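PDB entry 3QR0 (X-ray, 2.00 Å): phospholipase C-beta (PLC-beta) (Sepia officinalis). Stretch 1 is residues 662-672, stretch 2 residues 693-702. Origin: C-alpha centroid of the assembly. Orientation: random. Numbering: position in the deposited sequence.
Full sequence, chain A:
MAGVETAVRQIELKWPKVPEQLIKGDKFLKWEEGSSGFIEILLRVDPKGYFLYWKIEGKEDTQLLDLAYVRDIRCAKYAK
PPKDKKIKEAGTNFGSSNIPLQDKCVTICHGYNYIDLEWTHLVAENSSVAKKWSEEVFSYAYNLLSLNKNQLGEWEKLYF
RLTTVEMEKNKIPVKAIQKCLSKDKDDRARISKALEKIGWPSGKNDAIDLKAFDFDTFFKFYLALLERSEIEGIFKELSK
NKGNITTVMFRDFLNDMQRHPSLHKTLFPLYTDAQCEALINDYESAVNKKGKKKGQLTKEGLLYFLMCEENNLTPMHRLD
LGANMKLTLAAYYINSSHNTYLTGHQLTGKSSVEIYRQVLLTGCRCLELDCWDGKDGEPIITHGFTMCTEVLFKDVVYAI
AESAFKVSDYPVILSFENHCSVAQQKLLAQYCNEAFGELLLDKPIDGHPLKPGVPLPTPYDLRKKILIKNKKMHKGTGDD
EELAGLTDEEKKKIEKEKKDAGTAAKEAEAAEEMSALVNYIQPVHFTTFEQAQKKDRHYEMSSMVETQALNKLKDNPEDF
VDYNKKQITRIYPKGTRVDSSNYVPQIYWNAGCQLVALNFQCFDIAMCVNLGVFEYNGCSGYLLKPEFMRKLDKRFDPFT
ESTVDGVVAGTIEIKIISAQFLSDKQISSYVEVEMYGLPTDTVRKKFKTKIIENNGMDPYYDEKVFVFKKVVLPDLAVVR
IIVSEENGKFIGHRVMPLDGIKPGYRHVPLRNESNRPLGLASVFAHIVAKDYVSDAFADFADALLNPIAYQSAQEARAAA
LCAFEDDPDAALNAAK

Stretch 1 (662-672) LSDKQISSYVE
Stretch 2 (693-702) ENNGMDPYYD

Residues 662-672 and 693-702 pack as two largely irregular segments that bury 586 Å² between them, counting both sides. Only 669-672 forms regular strand; stretch 2 has neither helix nor strand. The register runs antiparallel at first, with CA atoms paired Ser663 to Gly696 (4.8 Å), Gln666 to Asn694 (4.7 Å) and Ser668 to Glu693 (4.2 Å). Beyond this the second chain turns back, so that Tyr701 lies beside Tyr670, their CA atoms 8.0 Å apart.

Gly696, buried and covered over 82 Å², has the largest covered area of any residue in either stretch. At phi/psi -99/-2 its carbonyl accepts two amides from stretch 1: Ser663 N to Gly696 O at 3.1 Å, and a weak bond from Leu662 N to Gly696 O at 2.8 Å, where the angle is only 118°. Its CA sits 3.7 Å from Lys665 O and 3.9 Å from Ile667 CG1. A CB here would point toward stretch 1 and lie 2.4 Å from Lys665 O, so the absence of a side chain is what permits the approach. Opposite it, Ser663 (-160/159, chi1 t) braces its own loop, its OG accepting Lys665 N at 3.1 Å.

Asn694 has 71 Å² covered and takes a left-handed conformation (50/49). Its amide donates to the side chain of Ser668, Asn694 N to Ser668 OG at 3.2 Å, with Ser668 at chi1 m. The next amide follows with Asn695 N to Ile667 O at 2.8 Å. Gln666 (chi1 m, chi2 t) extends alongside, its CD 3.6 Å from Asn694 O. The CA-to-CB bond of Asn695 points away from stretch 1; with chi1 t, its OD1 accepts Met697 N at 3.0 Å and Asp698 N at 2.9 Å, while its ND2 donates to Asp698 OD1 at 3.0 Å. This amide side chain, offering both donor and acceptor, pins the turn from Asn695 to Asp698, which carries Gly696 within it.

The CA-to-CB bond of Tyr701 (78 Å² covered, chi1 m, chi2 -80°) points toward stretch 1, and its ring meets Ser669 and Val671. The CA-to-CB bonds of these two point toward stretch 2 and that of Tyr670, between them, points away, the alternation expected of a strand. Val671 (chi1 t) places CG2 over one ring face, 4.0 Å from the centroid and 27° off the normal, in a CH-pi contact; CG2 to Tyr701 CZ is 3.6 Å. At the ring edge, Ser669 (chi1 p) hydrogen-bonds through OG to Tyr701 OH at 2.7 Å, and either hydroxyl could be the donor. The serine hydroxyl thus gives the buried phenol a polar partner. Ser669 OG also lies 2.7 Å from the oxygen of a water, to which it is hydrogen-bonded; that water donates to Asn695 O at 2.6 Å and so bridges the two stretches.

Leu662 (chi1 m, chi2 t) packs at the hydroxyl end of the tyrosine. Its CD1 is 3.4 Å from Tyr701 OH and makes an apolar contact of 4.0 Å with CG of Pro699, whose CA-to-CB bond points toward stretch 1 and whose ring, C-gamma endo, provides a compact apolar surface beside the tyrosine.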

# COMPACT_ATOMS: atom_id res chain seq x y z
N LEU A 662 -6.01 -17.94 -8.63
CA LEU A 662 -4.73 -17.30 -8.93
C LEU A 662 -4.69 -16.75 -10.35
O LEU A 662 -4.00 -15.76 -10.60
CB LEU A 662 -3.57 -18.27 -8.73
CG LEU A 662 -3.29 -18.69 -7.29
CD1 LEU A 662 -2.06 -19.58 -7.26
CD2 LEU A 662 -3.11 -17.47 -6.37
N SER A 663 -5.42 -17.37 -11.27
CA SER A 663 -5.34 -17.00 -12.68
C SER A 663 -6.56 -17.45 -13.49
O SER A 663 -7.27 -18.38 -13.12
CB SER A 663 -4.07 -17.60 -13.29
OG SER A 663 -4.01 -17.33 -14.67
N ASP A 664 -6.75 -16.78 -14.63
CA ASP A 664 -7.81 -17.14 -15.58
C ASP A 664 -7.38 -18.25 -16.54
O ASP A 664 -8.17 -18.68 -17.39
CB ASP A 664 -8.31 -15.90 -16.35
CG ASP A 664 -7.18 -15.03 -16.89
OD1 ASP A 664 -6.09 -15.56 -17.19
OD2 ASP A 664 -7.38 -13.80 -17.00
N LYS A 665 -6.13 -18.71 -16.42
CA LYS A 665 -5.63 -19.84 -17.20
C LYS A 665 -5.00 -20.88 -16.26
O LYS A 665 -4.78 -20.61 -15.09
CB LYS A 665 -4.61 -19.38 -18.25
CG LYS A 665 -3.51 -18.46 -17.74
CD LYS A 665 -2.51 -18.10 -18.84
CE LYS A 665 -1.36 -17.25 -18.30
NZ LYS A 665 -0.16 -17.29 -19.19
N GLN A 666 -4.74 -22.07 -16.79
CA GLN A 666 -4.15 -23.16 -16.01
C GLN A 666 -2.65 -22.94 -15.85
O GLN A 666 -1.87 -23.34 -16.71
CB GLN A 666 -4.40 -24.53 -16.65
CG GLN A 666 -5.76 -25.13 -16.31
CD GLN A 666 -5.90 -26.57 -16.77
OE1 GLN A 666 -5.17 -27.04 -17.64
NE2 GLN A 666 -6.86 -27.28 -16.18
N ILE A 667 -2.26 -22.31 -14.74
CA ILE A 667 -0.85 -22.06 -14.43
C ILE A 667 -0.32 -23.08 -13.43
O ILE A 667 -1.08 -23.78 -12.76
CB ILE A 667 -0.62 -20.64 -13.86
CG1 ILE A 667 -1.41 -20.43 -12.55
CG2 ILE A 667 -1.02 -19.58 -14.88
CD1 ILE A 667 -0.85 -19.33 -11.68
N SER A 668 1.01 -23.17 -13.35
CA SER A 668 1.69 -23.90 -12.29
C SER A 668 2.21 -22.86 -11.31
O SER A 668 2.76 -21.84 -11.73
CB SER A 668 2.83 -24.73 -12.86
OG SER A 668 2.35 -25.65 -13.83
N SER A 669 2.03 -23.09 -10.01
CA SER A 669 2.37 -22.08 -9.01
C SER A 669 3.08 -22.64 -7.79
O SER A 669 3.03 -23.83 -7.51
CB SER A 669 1.11 -21.35 -8.54
OG SER A 669 0.29 -22.20 -7.76
N TYR A 670 3.75 -21.74 -7.07
CA TYR A 670 4.26 -22.03 -5.74
C TYR A 670 4.15 -20.79 -4.86
O TYR A 670 3.90 -19.68 -5.34
CB TYR A 670 5.71 -22.54 -5.80
CG TYR A 670 6.72 -21.58 -6.39
CD1 TYR A 670 7.28 -20.56 -5.63
CD2 TYR A 670 7.15 -21.71 -7.72
CE1 TYR A 670 8.22 -19.69 -6.16
CE2 TYR A 670 8.09 -20.84 -8.26
CZ TYR A 670 8.62 -19.83 -7.48
OH TYR A 670 9.55 -18.95 -8.01
N VAL A 671 4.33 -21.00 -3.56
CA VAL A 671 4.20 -19.95 -2.57
C VAL A 671 5.46 -19.89 -1.72
O VAL A 671 6.02 -20.93 -1.36
CB VAL A 671 2.97 -20.16 -1.68
CG1 VAL A 671 2.81 -19.00 -0.68
CG2 VAL A 671 1.72 -20.33 -2.54
N GLU A 672 5.91 -18.68 -1.44
CA GLU A 672 7.06 -18.43 -0.58
C GLU A 672 6.64 -17.57 0.61
O GLU A 672 5.69 -16.79 0.53
CB GLU A 672 8.14 -17.70 -1.36
CG GLU A 672 8.84 -18.54 -2.40
CD GLU A 672 9.80 -17.71 -3.23
OE1 GLU A 672 9.32 -16.98 -4.12
OE2 GLU A 672 11.02 -17.77 -2.98
N GLU A 693 0.85 -28.11 -10.38
CA GLU A 693 0.89 -27.95 -11.82
C GLU A 693 -0.51 -27.79 -12.42
O GLU A 693 -1.46 -28.44 -11.97
CB GLU A 693 1.59 -29.15 -12.47
CG GLU A 693 3.05 -29.29 -12.08
CD GLU A 693 3.77 -30.42 -12.80
OE1 GLU A 693 3.10 -31.41 -13.20
OE2 GLU A 693 5.01 -30.32 -12.96
N ASN A 694 -0.61 -26.92 -13.42
CA ASN A 694 -1.80 -26.78 -14.26
C ASN A 694 -3.09 -26.62 -13.46
O ASN A 694 -4.09 -27.30 -13.70
CB ASN A 694 -1.92 -27.96 -15.23
CG ASN A 694 -0.68 -28.11 -16.12
OD1 ASN A 694 -0.21 -29.22 -16.35
ND2 ASN A 694 -0.16 -27.00 -16.62
N ASN A 695 -3.06 -25.70 -12.50
CA ASN A 695 -4.24 -25.36 -11.71
C ASN A 695 -4.13 -23.92 -11.23
O ASN A 695 -3.36 -23.61 -10.32
CB ASN A 695 -4.39 -26.31 -10.52
CG ASN A 695 -5.74 -26.17 -9.81
OD1 ASN A 695 -6.51 -25.25 -10.08
ND2 ASN A 695 -6.02 -27.10 -8.90
N GLY A 696 -4.88 -23.03 -11.88
CA GLY A 696 -4.94 -21.63 -11.49
C GLY A 696 -6.17 -21.31 -10.65
O GLY A 696 -6.32 -20.17 -10.21
N MET A 697 -7.03 -22.30 -10.43
CA MET A 697 -8.34 -22.08 -9.81
C MET A 697 -8.36 -22.49 -8.33
O MET A 697 -8.84 -21.74 -7.49
CB MET A 697 -9.43 -22.83 -10.59
CG MET A 697 -10.86 -22.57 -10.11
SD MET A 697 -12.10 -23.21 -11.27
CE MET A 697 -12.08 -21.93 -12.52
N ASP A 698 -7.84 -23.68 -8.03
CA ASP A 698 -7.84 -24.16 -6.65
C ASP A 698 -6.68 -25.11 -6.32
O ASP A 698 -6.91 -26.23 -5.88
CB ASP A 698 -9.20 -24.80 -6.31
CG ASP A 698 -9.55 -26.00 -7.19
OD1 ASP A 698 -8.80 -26.32 -8.13
OD2 ASP A 698 -10.59 -26.64 -6.92
N PRO A 699 -5.43 -24.64 -6.50
CA PRO A 699 -4.27 -25.48 -6.17
C PRO A 699 -4.23 -25.82 -4.68
O PRO A 699 -4.50 -24.96 -3.85
CB PRO A 699 -3.08 -24.60 -6.55
CG PRO A 699 -3.60 -23.20 -6.50
CD PRO A 699 -5.02 -23.30 -6.97
N TYR A 700 -3.91 -27.07 -4.35
CA TYR A 700 -3.88 -27.53 -2.96
C TYR A 700 -2.45 -27.93 -2.58
O TYR A 700 -2.01 -29.04 -2.87
CB TYR A 700 -4.87 -28.69 -2.78
CG TYR A 700 -4.98 -29.27 -1.37
CD1 TYR A 700 -4.96 -28.46 -0.24
CD2 TYR A 700 -5.15 -30.65 -1.19
CE1 TYR A 700 -5.08 -29.00 1.04
CE2 TYR A 700 -5.27 -31.20 0.09
CZ TYR A 700 -5.24 -30.36 1.20
OH TYR A 700 -5.35 -30.88 2.46
N TYR A 701 -1.73 -27.02 -1.93
CA TYR A 701 -0.31 -27.22 -1.63
C TYR A 701 -0.12 -28.19 -0.47
O TYR A 701 0.73 -29.08 -0.53
CB TYR A 701 0.40 -25.90 -1.32
CG TYR A 701 0.18 -24.83 -2.36
CD1 TYR A 701 0.90 -24.82 -3.56
CD2 TYR A 701 -0.77 -23.83 -2.16
CE1 TYR A 701 0.69 -23.83 -4.51
CE2 TYR A 701 -0.99 -22.85 -3.11
CZ TYR A 701 -0.26 -22.85 -4.28
OH TYR A 701 -0.50 -21.86 -5.22
N ASP A 702 -0.93 -28.02 0.58
CA ASP A 702 -0.83 -28.83 1.79
C ASP A 702 0.63 -28.96 2.22
O ASP A 702 1.16 -30.07 2.36
CB ASP A 702 -1.46 -30.20 1.55
CG ASP A 702 -1.58 -31.02 2.83
OD1 ASP A 702 -1.73 -30.43 3.92
OD2 ASP A 702 -1.54 -32.25 2.73
O HOH W 1 -1.01 -24.02 -9.29